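Local atomic coordinates of GH5 (Bacteroidetes bacterium AC2a, PDB entry 4YHE), a protein that probably hydrolyses beta-glucosidic linkages as a family 5 glycoside hydrolase, an endoglucanase-type cellulase linked with a polysaccharide utilization locus. Residues Y312-I326 and S367-Y381. Sequence-based numbering, arbitrary orientation.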
loop_
_atom_site.group_PDB
_atom_site.type_symbol
_atom_site.label_atom_id
_atom_site.label_comp_id
_atom_site.label_asym_id
_atom_site.label_seq_id
_atom_site.Cartn_x
_atom_site.Cartn_y
_atom_site.Cartn_z
ATOM N N TYR A 312 -10.783 18.116 -0.326
ATOM C CA TYR A 312 -9.986 18.830 -1.332
ATOM C C TYR A 312 -8.681 18.109 -1.596
ATOM O O TYR A 312 -8.319 17.873 -2.717
ATOM C CB TYR A 312 -9.713 20.288 -0.909
ATOM C CG TYR A 312 -8.742 20.996 -1.804
ATOM C CD1 TYR A 312 -9.108 21.357 -3.111
ATOM C CD2 TYR A 312 -7.454 21.316 -1.374
ATOM C CE1 TYR A 312 -8.221 21.982 -3.952
ATOM C CE2 TYR A 312 -6.569 21.976 -2.207
ATOM C CZ TYR A 312 -6.960 22.304 -3.502
ATOM O OH TYR A 312 -6.124 22.938 -4.360
ATOM N N TYR A 313 -7.974 17.737 -0.537
ATOM C CA TYR A 313 -6.761 16.946 -0.704
ATOM C C TYR A 313 -6.979 15.679 -1.530
ATOM O O TYR A 313 -6.240 15.432 -2.471
ATOM C CB TYR A 313 -6.215 16.665 0.686
ATOM C CG TYR A 313 -5.039 15.743 0.807
ATOM C CD1 TYR A 313 -3.730 16.216 0.654
ATOM C CD2 TYR A 313 -5.211 14.430 1.180
ATOM C CE1 TYR A 313 -2.635 15.384 0.861
ATOM C CE2 TYR A 313 -4.123 13.592 1.384
ATOM C CZ TYR A 313 -2.842 14.067 1.217
ATOM O OH TYR A 313 -1.779 13.236 1.431
ATOM N N PHE A 314 -8.032 14.906 -1.233
ATOM C CA PHE A 314 -8.320 13.719 -1.961
ATOM C C PHE A 314 -8.654 14.045 -3.433
ATOM O O PHE A 314 -8.146 13.422 -4.330
ATOM C CB PHE A 314 -9.485 12.943 -1.312
ATOM C CG PHE A 314 -9.165 12.314 0.059
ATOM C CD1 PHE A 314 -7.898 11.909 0.401
ATOM C CD2 PHE A 314 -10.171 12.125 0.972
ATOM C CE1 PHE A 314 -7.639 11.334 1.642
ATOM C CE2 PHE A 314 -9.941 11.528 2.191
ATOM C CZ PHE A 314 -8.667 11.132 2.529
ATOM N N ARG A 315 -9.525 15.013 -3.673
ATOM C CA ARG A 315 -9.853 15.318 -5.051
ATOM C C ARG A 315 -8.616 15.675 -5.839
ATOM O O ARG A 315 -8.376 15.144 -6.913
ATOM C CB ARG A 315 -10.843 16.460 -5.137
ATOM C CG ARG A 315 -12.216 16.134 -4.631
ATOM C CD ARG A 315 -13.222 17.167 -5.173
ATOM N NE ARG A 315 -12.927 18.540 -4.714
ATOM C CZ ARG A 315 -13.192 19.011 -3.499
ATOM N NH1 ARG A 315 -13.772 18.239 -2.583
ATOM N NH2 ARG A 315 -12.883 20.269 -3.199
ATOM N N TYR A 316 -7.815 16.563 -5.291
ATOM C CA TYR A 316 -6.632 17.053 -6.006
ATOM C C TYR A 316 -5.607 15.937 -6.271
ATOM O O TYR A 316 -5.191 15.720 -7.409
ATOM C CB TYR A 316 -5.995 18.196 -5.230
ATOM C CG TYR A 316 -4.977 18.975 -6.024
ATOM C CD1 TYR A 316 -5.370 20.064 -6.817
ATOM C CD2 TYR A 316 -3.628 18.632 -6.014
ATOM C CE1 TYR A 316 -4.460 20.739 -7.596
ATOM C CE2 TYR A 316 -2.696 19.335 -6.781
ATOM C CZ TYR A 316 -3.124 20.404 -7.555
ATOM O OH TYR A 316 -2.235 21.136 -8.301
ATOM N N ILE A 317 -5.157 15.237 -5.219
ATOM C CA ILE A 317 -4.111 14.245 -5.427
ATOM C C ILE A 317 -4.557 13.045 -6.282
ATOM O O ILE A 317 -3.777 12.536 -7.085
ATOM C CB ILE A 317 -3.460 13.770 -4.100
ATOM C CG1 ILE A 317 -4.370 12.850 -3.305
ATOM C CG2 ILE A 317 -2.987 14.981 -3.285
ATOM C CD1 ILE A 317 -3.737 12.369 -1.999
ATOM N N CYS A 318 -5.804 12.620 -6.124
ATOM C CA CYS A 318 -6.325 11.503 -6.878
ATOM C C CYS A 318 -6.488 11.883 -8.373
ATOM O O CYS A 318 -6.332 11.041 -9.238
ATOM C CB CYS A 318 -7.625 11.011 -6.272
ATOM S SG CYS A 318 -7.367 10.260 -4.597
ATOM N N LYS A 319 -6.797 13.138 -8.634
ATOM C CA LYS A 319 -6.856 13.613 -10.042
ATOM C C LYS A 319 -5.449 13.592 -10.607
ATOM O O LYS A 319 -5.186 13.034 -11.674
ATOM C CB LYS A 319 -7.467 15.003 -10.151
ATOM C CG LYS A 319 -7.442 15.554 -11.573
ATOM C CD LYS A 319 -8.084 14.601 -12.557
ATOM C CE LYS A 319 -8.463 15.310 -13.874
ATOM N NZ LYS A 319 -8.499 14.328 -14.994
ATOM N N ALA A 320 -4.511 14.127 -9.841
ATOM C CA ALA A 320 -3.121 14.106 -10.280
ATOM C C ALA A 320 -2.613 12.686 -10.592
ATOM O O ALA A 320 -1.846 12.475 -11.536
ATOM C CB ALA A 320 -2.224 14.812 -9.254
ATOM N N MET A 321 -3.040 11.694 -9.801
ATOM C CA MET A 321 -2.658 10.320 -10.023
ATOM C C MET A 321 -3.253 9.757 -11.322
ATOM O O MET A 321 -2.539 9.185 -12.125
ATOM C CB MET A 321 -3.111 9.433 -8.835
ATOM C CG MET A 321 -2.336 9.702 -7.547
ATOM S SD MET A 321 -3.191 8.963 -6.133
ATOM C CE MET A 321 -2.170 9.584 -4.778
ATOM N N ARG A 322 -4.562 9.911 -11.490
ATOM C CA ARG A 322 -5.226 9.482 -12.716
ATOM C C ARG A 322 -4.516 10.041 -13.960
ATOM O O ARG A 322 -4.228 9.301 -14.891
ATOM C CB ARG A 322 -6.666 9.950 -12.694
ATOM C CG ARG A 322 -7.415 9.830 -14.014
ATOM C CD ARG A 322 -7.620 8.389 -14.449
ATOM N NE ARG A 322 -8.169 8.325 -15.809
ATOM C CZ ARG A 322 -9.439 8.543 -16.139
ATOM N NH1 ARG A 322 -10.372 8.799 -15.229
ATOM N NH2 ARG A 322 -9.788 8.476 -17.418
ATOM N N ASP A 323 -4.216 11.334 -13.929
ATOM C CA ASP A 323 -3.571 12.005 -15.063
ATOM C C ASP A 323 -2.200 11.449 -15.379
ATOM O O ASP A 323 -1.748 11.547 -16.507
ATOM C CB ASP A 323 -3.511 13.514 -14.831
ATOM C CG ASP A 323 -4.881 14.174 -14.914
ATOM O OD1 ASP A 323 -5.813 13.538 -15.432
ATOM O OD2 ASP A 323 -5.047 15.300 -14.421
ATOM N N ARG A 324 -1.550 10.846 -14.373
ATOM C CA ARG A 324 -0.281 10.157 -14.528
ATOM C C ARG A 324 -0.408 8.637 -14.636
ATOM O O ARG A 324 0.587 7.930 -14.620
ATOM C CB ARG A 324 0.630 10.562 -13.348
ATOM C CG ARG A 324 1.166 11.968 -13.516
ATOM C CD ARG A 324 1.537 12.711 -12.246
ATOM N NE ARG A 324 1.797 14.108 -12.583
ATOM C CZ ARG A 324 0.855 15.018 -12.824
ATOM N NH1 ARG A 324 -0.441 14.724 -12.686
ATOM N NH2 ARG A 324 1.209 16.248 -13.176
ATOM N N ARG A 325 -1.637 8.131 -14.798
ATOM C CA ARG A 325 -1.885 6.686 -14.955
ATOM C C ARG A 325 -1.474 5.836 -13.746
ATOM O O ARG A 325 -1.090 4.674 -13.881
ATOM C CB ARG A 325 -1.226 6.176 -16.252
ATOM C CG ARG A 325 -1.723 6.998 -17.439
ATOM C CD ARG A 325 -1.230 6.515 -18.782
ATOM N NE ARG A 325 -1.712 7.490 -19.756
ATOM C CZ ARG A 325 -2.004 7.245 -21.029
ATOM N NH1 ARG A 325 -1.845 6.032 -21.551
ATOM N NH2 ARG A 325 -2.456 8.245 -21.783
ATOM N N ILE A 326 -1.583 6.452 -12.590
ATOM C CA ILE A 326 -1.246 5.837 -11.303
ATOM C C ILE A 326 -2.543 5.522 -10.537
ATOM O O ILE A 326 -3.422 6.364 -10.392
ATOM C CB ILE A 326 -0.365 6.782 -10.506
ATOM C CG1 ILE A 326 0.989 6.938 -11.213
ATOM C CG2 ILE A 326 -0.111 6.233 -9.089
ATOM C CD1 ILE A 326 1.843 8.023 -10.583
ATOM N N SER A 367 -13.053 11.717 -8.220
ATOM C CA SER A 367 -12.038 12.552 -8.832
ATOM C C SER A 367 -11.136 11.735 -9.774
ATOM O O SER A 367 -10.890 12.156 -10.908
ATOM C CB SER A 367 -11.241 13.305 -7.782
ATOM O OG SER A 367 -10.416 14.289 -8.377
ATOM N N TRP A 368 -10.640 10.584 -9.315
ATOM C CA TRP A 368 -9.854 9.686 -10.125
ATOM C C TRP A 368 -10.627 9.256 -11.368
ATOM O O TRP A 368 -10.053 9.233 -12.441
ATOM C CB TRP A 368 -9.412 8.439 -9.350
ATOM C CG TRP A 368 -8.301 7.722 -9.950
ATOM C CD1 TRP A 368 -6.956 7.849 -9.644
ATOM C CD2 TRP A 368 -8.374 6.719 -10.986
ATOM N NE1 TRP A 368 -6.222 7.023 -10.448
ATOM C CE2 TRP A 368 -7.059 6.310 -11.265
ATOM C CE3 TRP A 368 -9.421 6.131 -11.687
ATOM C CZ2 TRP A 368 -6.760 5.345 -12.240
ATOM C CZ3 TRP A 368 -9.122 5.180 -12.652
ATOM C CH2 TRP A 368 -7.820 4.798 -12.918
ATOM N N GLU A 369 -11.910 8.895 -11.186
ATOM C CA GLU A 369 -12.706 8.261 -12.248
ATOM C C GLU A 369 -13.226 9.258 -13.310
ATOM O O GLU A 369 -13.598 8.843 -14.413
ATOM C CB GLU A 369 -13.931 7.557 -11.656
ATOM C CG GLU A 369 -13.607 6.338 -10.807
ATOM C CD GLU A 369 -13.265 5.120 -11.598
ATOM O OE1 GLU A 369 -13.241 5.153 -12.851
ATOM O OE2 GLU A 369 -13.037 4.071 -10.972
ATOM N N ASN A 370 -13.302 10.524 -12.953
ATOM C CA ASN A 370 -13.882 11.527 -13.830
ATOM C C ASN A 370 -13.231 11.514 -15.227
ATOM O O ASN A 370 -11.998 11.449 -15.386
ATOM C CB ASN A 370 -13.825 12.899 -13.165
ATOM C CG ASN A 370 -14.490 13.987 -13.987
ATOM O OD1 ASN A 370 -14.071 14.267 -15.116
ATOM N ND2 ASN A 370 -15.468 14.659 -13.393
ATOM N N ASN A 371 -14.082 11.500 -16.255
ATOM C CA ASN A 371 -13.611 11.365 -17.638
ATOM C C ASN A 371 -13.932 12.581 -18.494
ATOM O O ASN A 371 -13.876 12.506 -19.714
ATOM C CB ASN A 371 -14.226 10.134 -18.299
ATOM C CG ASN A 371 -13.777 8.847 -17.660
ATOM O OD1 ASN A 371 -12.579 8.606 -17.459
ATOM N ND2 ASN A 371 -14.746 7.994 -17.343
ATOM N N ASP A 372 -14.276 13.676 -17.840
ATOM C CA ASP A 372 -14.556 14.915 -18.494
ATOM C C ASP A 372 -13.236 15.692 -18.705
ATOM O O ASP A 372 -12.541 16.044 -17.750
ATOM C CB ASP A 372 -15.563 15.680 -17.647
ATOM C CG ASP A 372 -15.886 17.041 -18.200
ATOM O OD1 ASP A 372 -15.384 17.399 -19.296
ATOM O OD2 ASP A 372 -16.640 17.755 -17.501
ATOM N N PRO A 373 -12.897 15.998 -19.967
ATOM C CA PRO A 373 -11.641 16.739 -20.179
ATOM C C PRO A 373 -11.639 18.176 -19.628
ATOM O O PRO A 373 -10.565 18.771 -19.466
ATOM C CB PRO A 373 -11.448 16.671 -21.698
ATOM C CG PRO A 373 -12.852 16.585 -22.231
ATOM C CD PRO A 373 -13.624 15.765 -21.233
ATOM N N ASN A 374 -12.803 18.712 -19.286
ATOM C CA ASN A 374 -12.868 19.967 -18.568
ATOM C C ASN A 374 -12.666 19.917 -17.046
ATOM O O ASN A 374 -12.592 20.956 -16.379
ATOM C CB ASN A 374 -14.198 20.600 -18.876
ATOM C CG ASN A 374 -14.384 20.732 -20.380
ATOM O OD1 ASN A 374 -13.848 21.655 -21.014
ATOM N ND2 ASN A 374 -15.065 19.755 -20.965
ATOM N N TYR A 375 -12.695 18.711 -16.501
ATOM C CA TYR A 375 -12.357 18.473 -15.092
ATOM C C TYR A 375 -10.856 18.292 -15.065
ATOM O O TYR A 375 -10.323 17.337 -15.612
ATOM C CB TYR A 375 -13.093 17.231 -14.568
ATOM C CG TYR A 375 -12.819 16.907 -13.097
ATOM C CD1 TYR A 375 -13.439 17.623 -12.078
ATOM C CD2 TYR A 375 -11.926 15.890 -12.737
ATOM C CE1 TYR A 375 -13.180 17.333 -10.736
ATOM C CE2 TYR A 375 -11.655 15.617 -11.379
ATOM C CZ TYR A 375 -12.280 16.347 -10.402
ATOM O OH TYR A 375 -12.090 16.072 -9.046
ATOM N N THR A 376 -10.178 19.256 -14.465
ATOM C CA THR A 376 -8.747 19.321 -14.511
ATOM C C THR A 376 -8.201 19.630 -13.119
ATOM O O THR A 376 -8.915 20.048 -12.214
ATOM C CB THR A 376 -8.278 20.473 -15.441
ATOM O OG1 THR A 376 -8.671 21.709 -14.870
ATOM C CG2 THR A 376 -8.905 20.366 -16.837
ATOM N N LEU A 377 -6.893 19.518 -13.006
ATOM C CA LEU A 377 -6.240 19.863 -11.774
ATOM C C LEU A 377 -6.516 21.343 -11.447
ATOM O O LEU A 377 -6.827 21.696 -10.312
ATOM C CB LEU A 377 -4.755 19.590 -11.923
ATOM C CG LEU A 377 -4.116 19.054 -10.668
ATOM C CD1 LEU A 377 -4.948 17.956 -9.989
ATOM C CD2 LEU A 377 -2.694 18.592 -10.967
ATOM N N GLN A 378 -6.465 22.192 -12.472
ATOM C CA GLN A 378 -6.778 23.609 -12.304
ATOM C C GLN A 378 -8.189 23.859 -11.771
ATOM O O GLN A 378 -8.359 24.689 -10.892
ATOM C CB GLN A 378 -6.537 24.414 -13.612
ATOM C CG GLN A 378 -6.584 25.924 -13.364
ATOM C CD GLN A 378 -5.386 26.444 -12.582
ATOM O OE1 GLN A 378 -4.226 26.094 -12.882
ATOM N NE2 GLN A 378 -5.645 27.311 -11.592
ATOM N N SER A 379 -9.191 23.152 -12.288
ATOM C CA SER A 379 -10.570 23.336 -11.821
ATOM C C SER A 379 -10.751 22.927 -10.369
ATOM O O SER A 379 -11.441 23.598 -9.631
ATOM C CB SER A 379 -11.596 22.632 -12.703
ATOM O OG SER A 379 -11.454 21.233 -12.737
ATOM N N ILE A 380 -10.075 21.862 -9.949
ATOM C CA ILE A 380 -10.081 21.484 -8.523
ATOM C C ILE A 380 -9.387 22.565 -7.686
ATOM O O ILE A 380 -9.940 23.072 -6.706
ATOM C CB ILE A 380 -9.376 20.134 -8.326
ATOM C CG1 ILE A 380 -10.061 19.025 -9.115
ATOM C CG2 ILE A 380 -9.429 19.751 -6.856
ATOM C CD1 ILE A 380 -9.173 17.819 -9.380
ATOM N N TYR A 381 -8.161 22.925 -8.085
ATOM C CA TYR A 381 -7.411 24.018 -7.476
ATOM C C TYR A 381 -8.267 25.271 -7.240
ATOM O O TYR A 381 -8.360 25.798 -6.119
ATOM C CB TYR A 381 -6.227 24.373 -8.379
ATOM C CG TYR A 381 -5.190 25.274 -7.777
ATOM C CD1 TYR A 381 -5.275 26.670 -7.902
ATOM C CD2 TYR A 381 -4.080 24.737 -7.107
ATOM C CE1 TYR A 381 -4.295 27.491 -7.369
ATOM C CE2 TYR A 381 -3.108 25.557 -6.565
ATOM C CZ TYR A 381 -3.219 26.928 -6.701
ATOM O OH TYR A 381 -2.261 27.731 -6.164
HETATM O O HOH W 1 -10.226 12.409 -13.648
HETATM O O HOH W 2 -11.030 14.188 -16.382
HETATM O O HOH W 3 -5.936 17.765 -15.173
#
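Arg322 lies over the indole of Trp368: its CD sits 3.7 Å from the centroid of the six-membered ring and 3° off the normal, a centred CH-pi contact. The chain bends at chi2 (66°), bringing the guanidinium to the end of helix 357-369, where NH1 meets Trp368 O at 2.8 Å on an in-plane lone pair. NH1 and NH2 both grip Asn371 OD1 end-on, NH2 at 2.8 Å. Shortened to an alanine here, the residue would probably leave the indole without its CH-pi partner and Trp368 O and Asn371 OD1 without their guanidinium donors. The indole is also fixed at its edge, NE1 donating to Ile326 O at 2.9 Å, nearly in the ring plane. Ser367 OG, donating to Arg315 O at 2.7 Å, approaches from the opposite face of that carbonyl to Lys319 N. Leu377 CD1 stands 3.7 Å above the centre of the Tyr316 ring, while Ile380 is a knob among Tyr312, Arg315, Tyr316 and Lys319. Helix 377-381, N-capped by Thr376, runs antiparallel (173°) to helix 312-323, which also meets the end of helix 357-369, after the eighth strand: adjacent outer helices of the family 5 (beta/alpha)8 TIM barrel.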